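Local structure of phytoene synthase (Enterococcus hirae, 5IYS) at residues Tyr46-Phe51 and Gly140-Pro145. The protein probably joins two farnesyl diphosphate molecules head to head into a thirty-carbon carotenoid precursor, as dehydrosqualene synthases do, with magnesium ions binding the diphosphates. Sequence-based numbering, arbitrary orientation.
Sequences YAVYAF and GLMLLP. With FPS (S-[(2E,6E)-3,7,11-trimethyldodeca-2,6,10-trienyl] trihydrogen thiodiphosphate), chain H; FPS (S-[(2E,6E)-3,7,11-trimethyldodeca-2,6,10-trienyl] trihydrogen thiodiphosphate), chain G.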
# COMPACT_ATOMS: atom_id res chain seq x y z
N TYR A 46 2.38 4.04 -11.90
CA TYR A 46 3.19 2.83 -12.10
C TYR A 46 4.65 3.07 -11.75
O TYR A 46 5.33 2.17 -11.29
CB TYR A 46 3.04 2.36 -13.56
CG TYR A 46 1.62 2.16 -14.04
CD1 TYR A 46 0.59 1.83 -13.17
CD2 TYR A 46 1.33 2.15 -15.42
CE1 TYR A 46 -0.74 1.65 -13.64
CE2 TYR A 46 0.05 1.88 -15.89
CZ TYR A 46 -0.99 1.68 -15.00
OH TYR A 46 -2.25 1.46 -15.52
N ALA A 47 5.19 4.24 -12.11
CA ALA A 47 6.56 4.56 -11.73
C ALA A 47 6.71 4.53 -10.21
O ALA A 47 7.75 4.11 -9.70
CB ALA A 47 6.97 5.96 -12.30
N VAL A 48 5.76 5.14 -9.50
CA VAL A 48 5.84 5.18 -8.04
C VAL A 48 5.71 3.78 -7.46
O VAL A 48 6.49 3.41 -6.58
CB VAL A 48 4.66 6.02 -7.44
CG1 VAL A 48 4.61 5.83 -5.91
CG2 VAL A 48 4.89 7.47 -7.79
N TYR A 49 4.84 2.96 -8.05
CA TYR A 49 4.73 1.56 -7.68
C TYR A 49 6.07 0.83 -7.82
O TYR A 49 6.50 0.10 -6.90
CB TYR A 49 3.70 0.84 -8.57
CG TYR A 49 3.51 -0.60 -8.15
CD1 TYR A 49 4.36 -1.61 -8.63
CD2 TYR A 49 2.63 -0.92 -7.12
CE1 TYR A 49 4.28 -2.90 -8.11
CE2 TYR A 49 2.53 -2.20 -6.61
CZ TYR A 49 3.37 -3.19 -7.12
OH TYR A 49 3.30 -4.47 -6.60
N ALA A 50 6.71 1.03 -8.96
CA ALA A 50 8.03 0.43 -9.22
C ALA A 50 9.07 0.77 -8.15
O ALA A 50 9.90 -0.06 -7.79
CB ALA A 50 8.54 0.86 -10.61
N PHE A 51 9.16 2.04 -7.78
CA PHE A 51 10.08 2.44 -6.73
C PHE A 51 9.74 1.70 -5.43
O PHE A 51 10.63 1.08 -4.83
CB PHE A 51 10.04 3.95 -6.51
CG PHE A 51 10.70 4.39 -5.23
CD1 PHE A 51 10.00 4.36 -4.03
CD2 PHE A 51 12.04 4.77 -5.22
CE1 PHE A 51 10.60 4.76 -2.82
CE2 PHE A 51 12.67 5.19 -4.02
CZ PHE A 51 11.95 5.14 -2.82
N GLY A 140 0.60 6.83 0.08
CA GLY A 140 -0.47 7.82 -0.15
C GLY A 140 0.10 9.20 -0.41
O GLY A 140 -0.33 9.91 -1.33
N LEU A 141 1.09 9.58 0.39
CA LEU A 141 1.70 10.88 0.19
C LEU A 141 2.48 11.01 -1.10
O LEU A 141 2.56 12.09 -1.68
CB LEU A 141 2.57 11.24 1.40
CG LEU A 141 1.78 11.32 2.71
CD1 LEU A 141 2.65 12.03 3.76
CD2 LEU A 141 0.49 12.08 2.47
N MET A 142 3.18 9.94 -1.50
CA MET A 142 3.83 9.95 -2.80
C MET A 142 2.85 10.25 -3.92
O MET A 142 3.18 10.97 -4.87
CB MET A 142 4.49 8.60 -3.11
CG MET A 142 5.54 8.19 -2.12
SD MET A 142 6.05 6.48 -2.52
CE MET A 142 6.81 6.09 -0.94
N LEU A 143 1.68 9.60 -3.87
CA LEU A 143 0.68 9.71 -4.93
C LEU A 143 -0.22 10.94 -4.91
O LEU A 143 -0.85 11.28 -5.93
CB LEU A 143 -0.22 8.46 -4.92
CG LEU A 143 0.52 7.14 -5.17
CD1 LEU A 143 -0.46 5.98 -5.06
CD2 LEU A 143 1.16 7.15 -6.54
N LEU A 144 -0.34 11.59 -3.76
CA LEU A 144 -1.32 12.66 -3.64
C LEU A 144 -1.20 13.73 -4.73
O LEU A 144 -2.21 14.25 -5.21
CB LEU A 144 -1.20 13.33 -2.28
CG LEU A 144 -2.18 12.89 -1.17
CD1 LEU A 144 -2.08 13.78 0.11
CD2 LEU A 144 -3.60 12.89 -1.71
N PRO A 145 0.03 14.12 -5.10
CA PRO A 145 0.10 15.21 -6.06
C PRO A 145 -0.42 14.80 -7.43
O PRO A 145 -0.70 15.66 -8.26
CB PRO A 145 1.61 15.53 -6.12
CG PRO A 145 2.15 15.05 -4.80
CD PRO A 145 1.36 13.78 -4.57
C1 FPS H . 3.23 -4.54 0.58
S1 FPS H . 2.95 -4.94 2.28
C2 FPS H . 4.42 -3.62 0.48
C3 FPS H . 4.43 -2.33 0.88
C4 FPS H . 3.28 -1.67 1.59
C5 FPS H . 5.69 -1.54 0.64
C6 FPS H . 5.85 -1.16 -0.83
C7 FPS H . 4.56 -0.58 -1.38
C8 FPS H . 4.07 -0.99 -2.56
C10 FPS H . 2.74 -0.40 -2.99
C9 FPS H . 4.75 -2.06 -3.37
C11 FPS H . 2.89 0.83 -3.85
C12 FPS H . 1.52 0.97 -4.49
C13 FPS H . 1.16 1.98 -5.31
C14 FPS H . 2.09 3.08 -5.70
C15 FPS H . -0.23 1.99 -5.85
PA FPS H . 4.04 -6.67 2.39
O1A FPS H . 5.46 -6.38 2.08
O2A FPS H . 3.93 -7.24 3.90
O3A FPS H . 3.26 -7.78 1.51
PB FPS H . 3.71 -8.44 0.13
O1B FPS H . 3.90 -9.90 0.43
O2B FPS H . 5.00 -7.87 -0.43
O3B FPS H . 2.59 -8.18 -0.86
C1 FPS G . -0.00 -3.63 -1.09
S1 FPS G . 1.20 -3.61 -2.37
C2 FPS G . -0.10 -2.16 -0.72
C3 FPS G . -0.31 -1.71 0.52
C4 FPS G . -0.50 -2.66 1.67
C5 FPS G . -0.41 -0.22 0.81
C6 FPS G . -0.22 0.69 -0.41
C7 FPS G . -0.72 2.07 -0.05
C8 FPS G . -1.35 2.86 -0.94
C10 FPS G . -1.69 4.27 -0.51
C9 FPS G . -1.67 2.42 -2.35
C11 FPS G . -3.19 4.50 -0.69
C12 FPS G . -3.55 5.96 -0.44
C13 FPS G . -3.64 6.91 -1.40
C14 FPS G . -4.03 8.32 -1.03
C15 FPS G . -3.39 6.60 -2.85
PA FPS G . 1.10 -5.32 -3.53
O1A FPS G . 1.59 -5.07 -4.89
O2A FPS G . 2.21 -6.25 -2.81
O3A FPS G . -0.27 -6.13 -3.45
PB FPS G . -0.38 -7.22 -2.24
O1B FPS G . 0.01 -8.59 -2.72
O2B FPS G . -1.81 -7.06 -1.78
O3B FPS G . 0.53 -6.92 -1.07
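V48 reaches across from helix 39-60 to meet M142 and L143 of helix 125-143. Its CG1 does most of the touching: it lies 3.7 Å from M142 SD and equally far from L143 CD2. Having CG1 anti to the backbone N (chi1 170°) turns that one methyl to both partners, and it also reaches the farnesyl tail of one inhibitor, 3.7 Å from C14 of FPS chain H. M142 runs extended beyond CG, which carries its CE methyl toward F51, 4.4 Å from F51 CE1. The two methyls of L143 split the work: CD2 packs on V48, while CD1 turns to the ligands and sits 3.7 Å from C15 of FPS chain G. Lacking a side chain, G140 lets that same tail come close to its backbone, N 3.5 Å from C10 of FPS chain G. Y49 CD2 comes 3.4 Å from C12 of FPS chain H, which approaches the ring obliquely, and Y49 OH gives a very short hydrogen bond (2.5 Å) to O1A of FPS chain G, in the ring plane. R53 NE also bonds that hydroxyl, helping to fix where it sits. F106 of helix 104-116 touches M142 and meets the F51 ring edge-to-face. With no hydrogen bond between 46-51 and 140-145, these two segments meet through hydrocarbon and sulfur, forming an apolar wall for two prenyl tails, while Y49 hydrogen-bonds the thiodiphosphate of FPS chain G.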